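Long-range contacts in RNA polymerase sigma factor SIGMA-28 (FliA) (Aquifex aeolicus, PDB 1RP3), which probably directs RNA polymerase to flagellar promoters as a sigma factor and is held here in an inactive conformation by the anti-sigma factor FlgM: residues G113-D118 with E214-R219; L145-V150 with E229-M234; I28-K33 with V40-L45; E16-Y21 with G52-V57. All coordinates share one frame; numbering follows the deposited sequence.

Interaction 1: residues G113-D118 with E214-R219; sequences GREPTD and ETSVSR
The carboxylate of D118 lies across the start of helix 217-236, with both oxygens directed into its first turn. CG sits beside D118's own backbone N (chi1 -60°), and from there OD2 takes the N-H of V217 on its syn lone pair, 3.0 Å from V217 N and almost straight at 171°. OD1 receives two good donors, S218 N on its syn lone pair and S218 OG on its anti lone pair, each at 2.9 Å. Two of these bonds come from backbone amides of a helix N-terminus, where the helix dipole would probably stabilise the negative charge, and the third from a serine hydroxyl. Two helix starts meet here: T117 is the N-cap of helix 118-125, its hydroxyl bound to E120 N, while S216 is the N-cap of helix 217-236, its OG accepting from R219 N. An alanine at D118 removes the acceptor of V217 N, S218 N and S218 OG and would probably loosen this tie between regions 3 and 4. E115 and R219 cross at about a right angle, with E115 OE2 3.8 Å from R219 CB and the charged ends beyond salt-bridge distance. F133 of helix 129-158 touches both D118 and V217.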
loop_
_atom_site.group_PDB
_atom_site.type_symbol
_atom_site.label_atom_id
_atom_site.label_comp_id
_atom_site.label_asym_id
_atom_site.label_seq_id
_atom_site.Cartn_x
_atom_site.Cartn_y
_atom_site.Cartn_z
ATOM N N GLY A 113 10.995 22.461 24.887
ATOM C CA GLY A 113 11.295 21.421 25.864
ATOM C C GLY A 113 10.459 20.161 25.682
ATOM O O GLY A 113 10.684 19.144 26.348
ATOM N N ARG A 114 9.513 20.227 24.748
ATOM C CA ARG A 114 8.611 19.120 24.441
ATOM C C ARG A 114 8.464 18.936 22.936
ATOM O O ARG A 114 9.031 19.691 22.141
ATOM C CB ARG A 114 7.225 19.415 25.008
ATOM C CG ARG A 114 6.630 20.723 24.493
ATOM C CD ARG A 114 5.116 20.754 24.650
ATOM N NE ARG A 114 4.562 22.085 24.407
ATOM C CZ ARG A 114 4.260 22.585 23.211
ATOM N NH1 ARG A 114 4.458 21.865 22.109
ATOM N NH2 ARG A 114 3.739 23.804 23.121
ATOM N N GLU A 115 7.678 17.937 22.553
ATOM C CA GLU A 115 7.412 17.669 21.148
ATOM C C GLU A 115 6.389 18.697 20.649
ATOM O O GLU A 115 5.391 18.956 21.314
ATOM C CB GLU A 115 6.831 16.261 21.002
ATOM C CG GLU A 115 6.529 15.834 19.572
ATOM C CD GLU A 115 7.776 15.548 18.759
ATOM O OE1 GLU A 115 8.719 14.936 19.308
ATOM O OE2 GLU A 115 7.795 15.922 17.565
ATOM N N PRO A 116 6.624 19.297 19.472
ATOM C CA PRO A 116 5.700 20.295 18.909
ATOM C C PRO A 116 4.392 19.663 18.435
ATOM O O PRO A 116 4.328 18.459 18.203
ATOM C CB PRO A 116 6.464 20.825 17.692
ATOM C CG PRO A 116 7.889 20.487 17.967
ATOM C CD PRO A 116 7.811 19.143 18.616
ATOM N N THR A 117 3.350 20.471 18.292
ATOM C CA THR A 117 2.080 19.959 17.788
ATOM C C THR A 117 2.144 20.159 16.279
ATOM O O THR A 117 3.020 20.871 15.793
ATOM C CB THR A 117 0.857 20.750 18.337
ATOM O OG1 THR A 117 0.894 22.101 17.872
ATOM C CG2 THR A 117 0.850 20.755 19.838
ATOM N N ASP A 118 1.219 19.561 15.536
ATOM C CA ASP A 118 1.210 19.734 14.086
ATOM C C ASP A 118 0.870 21.182 13.717
ATOM O O ASP A 118 1.394 21.731 12.737
ATOM C CB ASP A 118 0.216 18.764 13.437
ATOM C CG ASP A 118 0.563 17.301 13.712
ATOM O OD1 ASP A 118 1.730 16.900 13.491
ATOM O OD2 ASP A 118 -0.330 16.551 14.168
ATOM N N GLU A 214 -0.400 9.190 21.555
ATOM C CA GLU A 214 -0.568 10.499 22.180
ATOM C C GLU A 214 0.484 11.525 21.750
ATOM O O GLU A 214 0.947 12.324 22.564
ATOM C CB GLU A 214 -0.591 10.359 23.702
ATOM N N THR A 215 0.863 11.497 20.475
ATOM C CA THR A 215 1.847 12.440 19.959
ATOM C C THR A 215 1.302 13.126 18.705
ATOM O O THR A 215 0.101 13.043 18.421
ATOM C CB THR A 215 3.182 11.733 19.643
ATOM O OG1 THR A 215 4.188 12.708 19.316
ATOM C CG2 THR A 215 3.003 10.769 18.479
ATOM N N SER A 216 2.181 13.818 17.975
ATOM C CA SER A 216 1.809 14.515 16.740
ATOM C C SER A 216 1.954 13.609 15.516
ATOM O O SER A 216 2.620 12.577 15.571
ATOM C CB SER A 216 2.713 15.724 16.524
ATOM O OG SER A 216 4.030 15.292 16.216
ATOM N N VAL A 217 1.355 14.028 14.405
ATOM C CA VAL A 217 1.441 13.283 13.156
ATOM C C VAL A 217 2.863 13.436 12.622
ATOM O O VAL A 217 3.432 12.490 12.087
ATOM C CB VAL A 217 0.410 13.782 12.116
ATOM C CG1 VAL A 217 0.591 13.049 10.775
ATOM C CG2 VAL A 217 -1.002 13.562 12.651
ATOM N N SER A 218 3.447 14.615 12.808
ATOM C CA SER A 218 4.819 14.866 12.376
ATOM C C SER A 218 5.796 13.886 13.034
ATOM O O SER A 218 6.723 13.393 12.390
ATOM C CB SER A 218 5.224 16.291 12.716
ATOM O OG SER A 218 4.310 17.196 12.132
ATOM N N ARG A 219 5.567 13.597 14.312
ATOM C CA ARG A 219 6.411 12.670 15.052
ATOM C C ARG A 219 6.257 11.236 14.541
ATOM O O ARG A 219 7.254 10.531 14.350
ATOM C CB ARG A 219 6.090 12.733 16.546
ATOM C CG ARG A 219 6.792 11.684 17.401
ATOM C CD ARG A 219 8.303 11.760 17.260
ATOM N NE ARG A 219 8.953 10.743 18.080
ATOM C CZ ARG A 219 10.267 10.641 18.256
ATOM N NH1 ARG A 219 11.094 11.500 17.666
ATOM N NH2 ARG A 219 10.752 9.674 19.028
#

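Interaction 2: residues L145-V150 with E229-M234; sequences LSLEEV and ERLREM
Two long helices of different sigma regions run side by side here, helix 129-158 of region 3 and helix 217-236 of region 4. Over residues 145-150 and 229-234 their axes come within 9.2 Å and point nearly the same way, 26° apart. R232 does most of the touching on its side, and with its carbon chain rather than its charge. Its CG stands anti to the backbone N (chi1 -175°), and the chain stays extended through chi2, which carries CG and CD over to S146 and V150, crossing V150 at about a right angle; the bend at chi3 only turns the guanidinium. R232 CD comes 3.7 Å from S146 CB, and R232 CG lies 3.9 Å from V150 CG2. L147 reaches over from the same helix, its CD1 3.9 Å from R232 CA. The other branch, L147 CD2, approaches L231 CB at 4.3 Å. No hydrogen bond crosses between the two segments: the near-parallel helical pair is joined here by aliphatic contact. An alanine at R232 has no CG or CD for V150 and S146 and would probably leave the helices joined more weakly, mainly through L147. F87 of the FlgM chain packs on L147, and L83 of that chain on L231. Within the sigma factor, L228 and L235 of helix 217-236 touch L147 and V150 respectively.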
loop_
_atom_site.group_PDB
_atom_site.type_symbol
_atom_site.label_atom_id
_atom_site.label_comp_id
_atom_site.label_asym_id
_atom_site.label_seq_id
_atom_site.Cartn_x
_atom_site.Cartn_y
_atom_site.Cartn_z
ATOM N N LEU A 145 7.887 3.646 -1.621
ATOM C CA LEU A 145 8.257 3.310 -2.990
ATOM C C LEU A 145 9.623 2.644 -3.041
ATOM O O LEU A 145 9.789 1.576 -3.640
ATOM C CB LEU A 145 8.264 4.559 -3.863
ATOM C CG LEU A 145 6.890 5.039 -4.315
ATOM C CD1 LEU A 145 7.014 6.376 -4.977
ATOM C CD2 LEU A 145 6.250 4.017 -5.263
ATOM N N SER A 146 10.605 3.292 -2.422
ATOM C CA SER A 146 11.959 2.753 -2.378
ATOM C C SER A 146 11.978 1.349 -1.778
ATOM O O SER A 146 12.663 0.470 -2.280
ATOM C CB SER A 146 12.881 3.679 -1.584
ATOM O OG SER A 146 13.065 4.886 -2.291
ATOM N N LEU A 147 11.218 1.138 -0.712
ATOM C CA LEU A 147 11.176 -0.179 -0.105
ATOM C C LEU A 147 10.461 -1.180 -1.016
ATOM O O LEU A 147 10.795 -2.359 -1.018
ATOM C CB LEU A 147 10.504 -0.128 1.261
ATOM C CG LEU A 147 10.524 -1.450 2.020
ATOM C CD1 LEU A 147 11.952 -2.008 2.051
ATOM C CD2 LEU A 147 9.981 -1.248 3.434
ATOM N N GLU A 148 9.494 -0.701 -1.796
ATOM C CA GLU A 148 8.742 -1.550 -2.718
ATOM C C GLU A 148 9.677 -2.074 -3.814
ATOM O O GLU A 148 9.555 -3.218 -4.235
ATOM C CB GLU A 148 7.565 -0.772 -3.339
ATOM C CG GLU A 148 6.553 -1.642 -4.111
ATOM C CD GLU A 148 6.913 -1.849 -5.582
ATOM O OE1 GLU A 148 7.614 -1.001 -6.171
ATOM O OE2 GLU A 148 6.468 -2.854 -6.167
ATOM N N GLU A 149 10.608 -1.229 -4.262
ATOM C CA GLU A 149 11.576 -1.614 -5.286
ATOM C C GLU A 149 12.344 -2.857 -4.849
ATOM O O GLU A 149 12.620 -3.737 -5.661
ATOM C CB GLU A 149 12.567 -0.482 -5.546
ATOM C CG GLU A 149 12.121 0.510 -6.599
ATOM C CD GLU A 149 13.124 1.629 -6.810
ATOM O OE1 GLU A 149 14.280 1.489 -6.350
ATOM O OE2 GLU A 149 12.757 2.651 -7.430
ATOM N N VAL A 150 12.666 -2.922 -3.560
ATOM C CA VAL A 150 13.390 -4.049 -2.998
ATOM C C VAL A 150 12.521 -5.298 -3.017
ATOM O O VAL A 150 12.921 -6.344 -3.545
ATOM C CB VAL A 150 13.871 -3.742 -1.562
ATOM C CG1 VAL A 150 14.546 -4.964 -0.947
ATOM C CG2 VAL A 150 14.823 -2.542 -1.578
ATOM N N GLU A 229 13.407 3.714 6.009
ATOM C CA GLU A 229 14.730 3.938 5.437
ATOM C C GLU A 229 15.662 2.826 5.895
ATOM O O GLU A 229 16.366 2.232 5.079
ATOM C CB GLU A 229 15.285 5.281 5.869
ATOM N N ARG A 230 15.648 2.525 7.194
ATOM C CA ARG A 230 16.496 1.465 7.722
ATOM C C ARG A 230 16.258 0.173 6.956
ATOM O O ARG A 230 17.180 -0.373 6.347
ATOM C CB ARG A 230 16.228 1.209 9.210
ATOM C CG ARG A 230 16.693 2.293 10.155
ATOM C CD ARG A 230 16.963 1.705 11.541
ATOM N NE ARG A 230 16.888 2.699 12.615
ATOM C CZ ARG A 230 17.662 3.778 12.712
ATOM N NH1 ARG A 230 18.594 4.029 11.802
ATOM N NH2 ARG A 230 17.491 4.623 13.720
ATOM N N LEU A 231 15.006 -0.278 6.947
ATOM C CA LEU A 231 14.633 -1.512 6.270
ATOM C C LEU A 231 15.158 -1.610 4.846
ATOM O O LEU A 231 15.660 -2.657 4.453
ATOM C CB LEU A 231 13.111 -1.708 6.296
ATOM C CG LEU A 231 12.494 -1.912 7.686
ATOM C CD1 LEU A 231 10.981 -1.781 7.640
ATOM C CD2 LEU A 231 12.899 -3.253 8.238
ATOM N N ARG A 232 15.070 -0.528 4.078
ATOM C CA ARG A 232 15.560 -0.562 2.704
ATOM C C ARG A 232 17.059 -0.870 2.647
ATOM O O ARG A 232 17.484 -1.722 1.870
ATOM C CB ARG A 232 15.284 0.752 1.974
ATOM C CG ARG A 232 15.678 0.698 0.501
ATOM C CD ARG A 232 15.840 2.075 -0.114
ATOM N NE ARG A 232 16.778 2.911 0.637
ATOM C CZ ARG A 232 18.098 2.716 0.704
ATOM N NH1 ARG A 232 18.669 1.701 0.061
ATOM N NH2 ARG A 232 18.851 3.539 1.430
ATOM N N GLU A 233 17.851 -0.170 3.462
ATOM C CA GLU A 233 19.300 -0.370 3.497
ATOM C C GLU A 233 19.628 -1.780 3.972
ATOM O O GLU A 233 20.436 -2.471 3.364
ATOM C CB GLU A 233 19.961 0.668 4.403
ATOM N N MET A 234 18.955 -2.208 5.035
ATOM C CA MET A 234 19.132 -3.543 5.605
ATOM C C MET A 234 18.877 -4.651 4.580
ATOM O O MET A 234 19.661 -5.589 4.463
ATOM C CB MET A 234 18.160 -3.755 6.772
ATOM C CG MET A 234 18.307 -2.803 7.935
ATOM S SD MET A 234 19.820 -3.074 8.838
ATOM C CE MET A 234 19.648 -4.832 9.212
#

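Interaction 3: residues I28-K33 with V40-L45; sequences IATNIK and VDIRDL
K33 marks the tight part of this contact. K33 CG, set by a first torsion of -94° that lies away from the staggered positions, is 3.4 Å from L45 CD2, closer than usual carbon contact, and the two chains cross at about a right angle. Bends at chi2 and chi3 then bring the amine back to the loop, where K33 NZ donates to V40 O at 2.7 Å, in the plane of the carbonyl. Beside it, A29 CB fits between I42 CG1 and L45 CB, 3.9 Å from each.

The I42-T30 side is looser. I42 CG1 is anti to its backbone N, and the extended chain brings I42 CD1 to the hydroxyl of T30, 3.7 Å from OG1, which is bonded to K26 O. D41 and R43, both partly exposed, turn away from helix 7-33: D41 OD1 caps R43 N, while the D41 carboxylate is gripped side-on by R43 NE and NH2, R43 NH2 lying 2.9 Å from D41 OD2. R43 in turn packs on A43 of the FlgM chain.

Two consecutive helices, 7-33 and 42-58, joined by a short loop and tied by K33 NZ to V40 O just before the second helix starts, form a helical hairpin of sigma-70 region 2.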
loop_
_atom_site.group_PDB
_atom_site.type_symbol
_atom_site.label_atom_id
_atom_site.label_comp_id
_atom_site.label_asym_id
_atom_site.label_seq_id
_atom_site.Cartn_x
_atom_site.Cartn_y
_atom_site.Cartn_z
ATOM N N ILE A 28 -6.943 -3.526 -2.367
ATOM C CA ILE A 28 -5.543 -3.150 -2.502
ATOM C C ILE A 28 -5.387 -1.638 -2.639
ATOM O O ILE A 28 -4.515 -1.047 -2.008
ATOM C CB ILE A 28 -4.880 -3.913 -3.694
ATOM C CG1 ILE A 28 -4.801 -5.402 -3.339
ATOM C CG2 ILE A 28 -3.481 -3.373 -3.974
ATOM C CD1 ILE A 28 -4.477 -6.327 -4.514
ATOM N N ALA A 29 -6.252 -1.010 -3.425
ATOM C CA ALA A 29 -6.192 0.432 -3.630
ATOM C C ALA A 29 -6.503 1.165 -2.333
ATOM O O ALA A 29 -5.828 2.131 -1.968
ATOM C CB ALA A 29 -7.165 0.841 -4.735
ATOM N N THR A 30 -7.484 0.654 -1.599
ATOM C CA THR A 30 -7.876 1.253 -0.330
ATOM C C THR A 30 -6.711 1.160 0.674
ATOM O O THR A 30 -6.401 2.120 1.375
ATOM C CB THR A 30 -9.139 0.532 0.252
ATOM O OG1 THR A 30 -10.218 0.624 -0.683
ATOM C CG2 THR A 30 -9.593 1.161 1.563
ATOM N N ASN A 31 -6.070 -0.002 0.735
ATOM C CA ASN A 31 -4.966 -0.212 1.659
ATOM C C ASN A 31 -3.763 0.667 1.347
ATOM O O ASN A 31 -3.103 1.182 2.260
ATOM C CB ASN A 31 -4.568 -1.679 1.699
ATOM C CG ASN A 31 -3.595 -1.974 2.804
ATOM O OD1 ASN A 31 -2.471 -2.395 2.546
ATOM N ND2 ASN A 31 -4.003 -1.725 4.048
ATOM N N ILE A 32 -3.499 0.861 0.058
ATOM C CA ILE A 32 -2.394 1.706 -0.366
ATOM C C ILE A 32 -2.775 3.160 -0.092
ATOM O O ILE A 32 -1.936 3.949 0.332
ATOM C CB ILE A 32 -2.048 1.469 -1.860
ATOM C CG1 ILE A 32 -1.437 0.081 -2.030
ATOM C CG2 ILE A 32 -1.077 2.498 -2.380
ATOM C CD1 ILE A 32 -1.248 -0.328 -3.478
ATOM N N LYS A 33 -4.058 3.485 -0.260
ATOM C CA LYS A 33 -4.550 4.844 -0.016
ATOM C C LYS A 33 -4.273 5.334 1.404
ATOM O O LYS A 33 -4.159 6.533 1.642
ATOM C CB LYS A 33 -6.048 4.949 -0.314
ATOM C CG LYS A 33 -6.369 5.421 -1.719
ATOM C CD LYS A 33 -6.079 6.901 -1.896
ATOM C CE LYS A 33 -7.042 7.766 -1.095
ATOM N NZ LYS A 33 -6.698 9.224 -1.162
ATOM N N VAL A 40 -4.641 12.097 -3.656
ATOM C CA VAL A 40 -4.562 11.032 -4.658
ATOM C C VAL A 40 -5.927 10.352 -4.754
ATOM O O VAL A 40 -6.462 9.872 -3.759
ATOM C CB VAL A 40 -3.460 9.998 -4.332
ATOM C CG1 VAL A 40 -3.497 8.843 -5.326
ATOM C CG2 VAL A 40 -2.086 10.677 -4.358
ATOM N N ASP A 41 -6.492 10.369 -5.957
ATOM C CA ASP A 41 -7.805 9.799 -6.240
ATOM C C ASP A 41 -7.779 8.270 -6.332
ATOM O O ASP A 41 -7.127 7.698 -7.213
ATOM C CB ASP A 41 -8.327 10.421 -7.538
ATOM C CG ASP A 41 -9.809 10.198 -7.758
ATOM O OD1 ASP A 41 -10.410 9.301 -7.120
ATOM O OD2 ASP A 41 -10.373 10.927 -8.604
ATOM N N ILE A 42 -8.536 7.620 -5.448
ATOM C CA ILE A 42 -8.579 6.163 -5.415
ATOM C C ILE A 42 -9.037 5.558 -6.729
ATOM O O ILE A 42 -8.743 4.407 -7.023
ATOM C CB ILE A 42 -9.442 5.616 -4.252
ATOM C CG1 ILE A 42 -9.214 4.101 -4.101
ATOM C CG2 ILE A 42 -10.912 5.946 -4.459
ATOM C CD1 ILE A 42 -10.001 3.447 -2.989
ATOM N N ARG A 43 -9.731 6.351 -7.536
ATOM C CA ARG A 43 -10.212 5.880 -8.821
ATOM C C ARG A 43 -9.042 5.715 -9.786
ATOM O O ARG A 43 -9.072 4.837 -10.646
ATOM C CB ARG A 43 -11.304 6.813 -9.361
ATOM C CG ARG A 43 -12.614 6.766 -8.542
ATOM C CD ARG A 43 -13.638 7.813 -9.025
ATOM N NE ARG A 43 -13.073 9.165 -9.069
ATOM C CZ ARG A 43 -13.637 10.203 -9.684
ATOM N NH1 ARG A 43 -14.800 10.071 -10.309
ATOM N NH2 ARG A 43 -12.999 11.357 -9.742
ATOM N N ASP A 44 -7.992 6.513 -9.611
ATOM C CA ASP A 44 -6.803 6.390 -10.460
ATOM C C ASP A 44 -6.095 5.073 -10.135
ATOM O O ASP A 44 -5.751 4.292 -11.042
ATOM C CB ASP A 44 -5.843 7.566 -10.259
ATOM C CG ASP A 44 -6.296 8.823 -10.982
ATOM O OD1 ASP A 44 -6.989 8.714 -12.028
ATOM O OD2 ASP A 44 -5.945 9.928 -10.511
ATOM N N LEU A 45 -5.952 4.812 -8.833
ATOM C CA LEU A 45 -5.317 3.600 -8.336
ATOM C C LEU A 45 -6.080 2.399 -8.866
ATOM O O LEU A 45 -5.494 1.487 -9.432
ATOM C CB LEU A 45 -5.335 3.576 -6.805
ATOM C CG LEU A 45 -4.295 4.337 -5.975
ATOM C CD1 LEU A 45 -3.593 5.382 -6.758
ATOM C CD2 LEU A 45 -4.983 4.959 -4.805
#

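Interaction 4: residues E16-Y21 with G52-V57; sequences ELILKY and GLIKAV
The axes of segments 16-21 and 52-57 run at 137° to each other, oblique and roughly midway between perpendicular and antiparallel, 9.9 Å apart, with I18 and I54 the closest pair of CA atoms. I18 is central to the first side. Its CG1 lies beside the backbone N (chi1 -65°) with CD1 extended beyond it, so CD1 reaches I54 CG1 at 3.8 Å; I54 holds the same first torsion, and the two chains cross obliquely. The CG2 branch of I18 points instead to L53, 4.1 Å from L53 CD2.

L53 reaches in from the second helix with CG anti to its backbone N (chi1 165°) and splits its two methyls. L53 CD2 sits 3.6 Å from the carbonyl oxygen of I18, and L53 CD1 meets Y21 CB at 3.7 Å. Thus Y21 contributes mainly its CB here, while the ring runs on past the contact and K20 CG lies above one face, toward the rim. At the other end of the interface V57 closes the row: V57 CG1, anti to its own backbone N, faces L17 CD2 at 3.9 Å, and CG2 lies on the side of I18.

Helix 66-85 packs beside this pair, with I72 on L53 and E69 on Y21, while R14, one turn earlier on helix 7-33, touches I54 and V57. The FlgM chain borders I18 through its I11 and I54 through its L14.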
loop_
_atom_site.group_PDB
_atom_site.type_symbol
_atom_site.label_atom_id
_atom_site.label_comp_id
_atom_site.label_asym_id
_atom_site.label_seq_id
_atom_site.Cartn_x
_atom_site.Cartn_y
_atom_site.Cartn_z
ATOM N N GLU A 16 -15.365 -13.434 -16.378
ATOM C CA GLU A 16 -15.749 -13.898 -15.058
ATOM C C GLU A 16 -14.558 -13.791 -14.117
ATOM O O GLU A 16 -14.702 -13.432 -12.949
ATOM C CB GLU A 16 -16.219 -15.356 -15.114
ATOM C CG GLU A 16 -17.560 -15.573 -15.820
ATOM C CD GLU A 16 -18.706 -14.801 -15.184
ATOM O OE1 GLU A 16 -18.679 -14.596 -13.944
ATOM O OE2 GLU A 16 -19.632 -14.405 -15.930
ATOM N N LEU A 17 -13.376 -14.100 -14.644
ATOM C CA LEU A 17 -12.144 -14.055 -13.861
ATOM C C LEU A 17 -11.842 -12.595 -13.464
ATOM O O LEU A 17 -11.560 -12.314 -12.303
ATOM C CB LEU A 17 -11.004 -14.702 -14.658
ATOM C CG LEU A 17 -9.910 -15.515 -13.945
ATOM C CD1 LEU A 17 -10.483 -16.424 -12.859
ATOM C CD2 LEU A 17 -9.164 -16.352 -14.982
ATOM N N ILE A 18 -11.989 -11.667 -14.410
ATOM C CA ILE A 18 -11.766 -10.248 -14.150
ATOM C C ILE A 18 -12.753 -9.785 -13.090
ATOM O O ILE A 18 -12.367 -9.268 -12.041
ATOM C CB ILE A 18 -11.937 -9.398 -15.438
ATOM C CG1 ILE A 18 -10.848 -9.763 -16.448
ATOM C CG2 ILE A 18 -11.853 -7.912 -15.122
ATOM C CD1 ILE A 18 -10.993 -9.062 -17.789
ATOM N N LEU A 19 -14.030 -10.027 -13.361
ATOM C CA LEU A 19 -15.124 -9.675 -12.464
ATOM C C LEU A 19 -14.863 -10.209 -11.063
ATOM O O LEU A 19 -15.000 -9.484 -10.086
ATOM C CB LEU A 19 -16.417 -10.289 -13.001
ATOM C CG LEU A 19 -17.740 -9.530 -13.031
ATOM C CD1 LEU A 19 -17.542 -8.105 -13.510
ATOM C CD2 LEU A 19 -18.693 -10.279 -13.979
ATOM N N LYS A 20 -14.449 -11.470 -10.985
ATOM C CA LYS A 20 -14.183 -12.135 -9.714
ATOM C C LYS A 20 -13.185 -11.394 -8.840
ATOM O O LYS A 20 -13.382 -11.296 -7.636
ATOM C CB LYS A 20 -13.696 -13.576 -9.944
ATOM C CG LYS A 20 -13.374 -14.326 -8.660
ATOM C CD LYS A 20 -12.866 -15.747 -8.907
ATOM C CE LYS A 20 -12.642 -16.464 -7.568
ATOM N NZ LYS A 20 -12.187 -17.871 -7.760
ATOM N N TYR A 21 -12.142 -10.843 -9.455
ATOM C CA TYR A 21 -11.103 -10.145 -8.715
ATOM C C TYR A 21 -11.193 -8.623 -8.569
ATOM O O TYR A 21 -10.328 -8.006 -7.944
ATOM C CB TYR A 21 -9.738 -10.579 -9.232
ATOM C CG TYR A 21 -9.443 -12.019 -8.896
ATOM C CD1 TYR A 21 -9.140 -12.390 -7.587
ATOM C CD2 TYR A 21 -9.506 -13.019 -9.871
ATOM C CE1 TYR A 21 -8.911 -13.721 -7.250
ATOM C CE2 TYR A 21 -9.275 -14.354 -9.552
ATOM C CZ TYR A 21 -8.977 -14.700 -8.234
ATOM O OH TYR A 21 -8.732 -16.016 -7.904
ATOM N N GLY A 52 -3.745 -3.820 -14.547
ATOM C CA GLY A 52 -2.855 -4.844 -14.037
ATOM C C GLY A 52 -3.557 -6.188 -13.914
ATOM O O GLY A 52 -3.012 -7.221 -14.290
ATOM N N LEU A 53 -4.797 -6.161 -13.438
ATOM C CA LEU A 53 -5.599 -7.364 -13.272
ATOM C C LEU A 53 -5.873 -8.084 -14.597
ATOM O O LEU A 53 -5.715 -9.297 -14.695
ATOM C CB LEU A 53 -6.917 -7.010 -12.587
ATOM C CG LEU A 53 -8.042 -8.046 -12.644
ATOM C CD1 LEU A 53 -7.626 -9.368 -12.009
ATOM C CD2 LEU A 53 -9.280 -7.482 -11.952
ATOM N N ILE A 54 -6.260 -7.325 -15.614
ATOM C CA ILE A 54 -6.568 -7.887 -16.921
ATOM C C ILE A 54 -5.332 -8.526 -17.549
ATOM O O ILE A 54 -5.424 -9.576 -18.172
ATOM C CB ILE A 54 -7.127 -6.806 -17.871
ATOM C CG1 ILE A 54 -8.463 -6.286 -17.342
ATOM C CG2 ILE A 54 -7.269 -7.352 -19.287
ATOM C CD1 ILE A 54 -9.033 -5.103 -18.150
ATOM N N LYS A 55 -4.187 -7.866 -17.412
ATOM C CA LYS A 55 -2.940 -8.387 -17.952
ATOM C C LYS A 55 -2.521 -9.679 -17.263
ATOM O O LYS A 55 -2.069 -10.610 -17.930
ATOM C CB LYS A 55 -1.831 -7.347 -17.857
ATOM C CG LYS A 55 -1.996 -6.215 -18.855
ATOM C CD LYS A 55 -0.884 -5.194 -18.699
ATOM C CE LYS A 55 -0.971 -4.104 -19.756
ATOM N NZ LYS A 55 0.013 -3.002 -19.466
ATOM N N ALA A 56 -2.713 -9.745 -15.945
ATOM C CA ALA A 56 -2.377 -10.932 -15.163
ATOM C C ALA A 56 -3.261 -12.104 -15.572
ATOM O O ALA A 56 -2.797 -13.238 -15.673
ATOM C CB ALA A 56 -2.542 -10.656 -13.660
ATOM N N VAL A 57 -4.536 -11.822 -15.815
ATOM C CA VAL A 57 -5.477 -12.865 -16.211
ATOM C C VAL A 57 -5.101 -13.467 -17.566
ATOM O O VAL A 57 -5.145 -14.681 -17.745
ATOM C CB VAL A 57 -6.923 -12.319 -16.241
ATOM C CG1 VAL A 57 -7.856 -13.263 -17.002
ATOM C CG2 VAL A 57 -7.414 -12.138 -14.829
#

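In the fold
Interactions 4 and 3 come first along the chain and share helices 7-33 and 42-58; interaction 3 closes the short turn, and interaction 4 joins the same pair farther out, the centres about 17 Å apart. Both belong to sigma-70 region 2. Interactions 2 and 1 instead link region 3 to region 4, both using helix 217-236, with centres about 26 Å apart and their segments alternating along the chain. Interactions 1 and 4 lie on opposite sides of the chain's centre, their centres about 44 Å apart. Region 2 thus has its own helical pairing, while regions 3 and 4 are packed together, consistent with the compact, inactive form bound to FlgM.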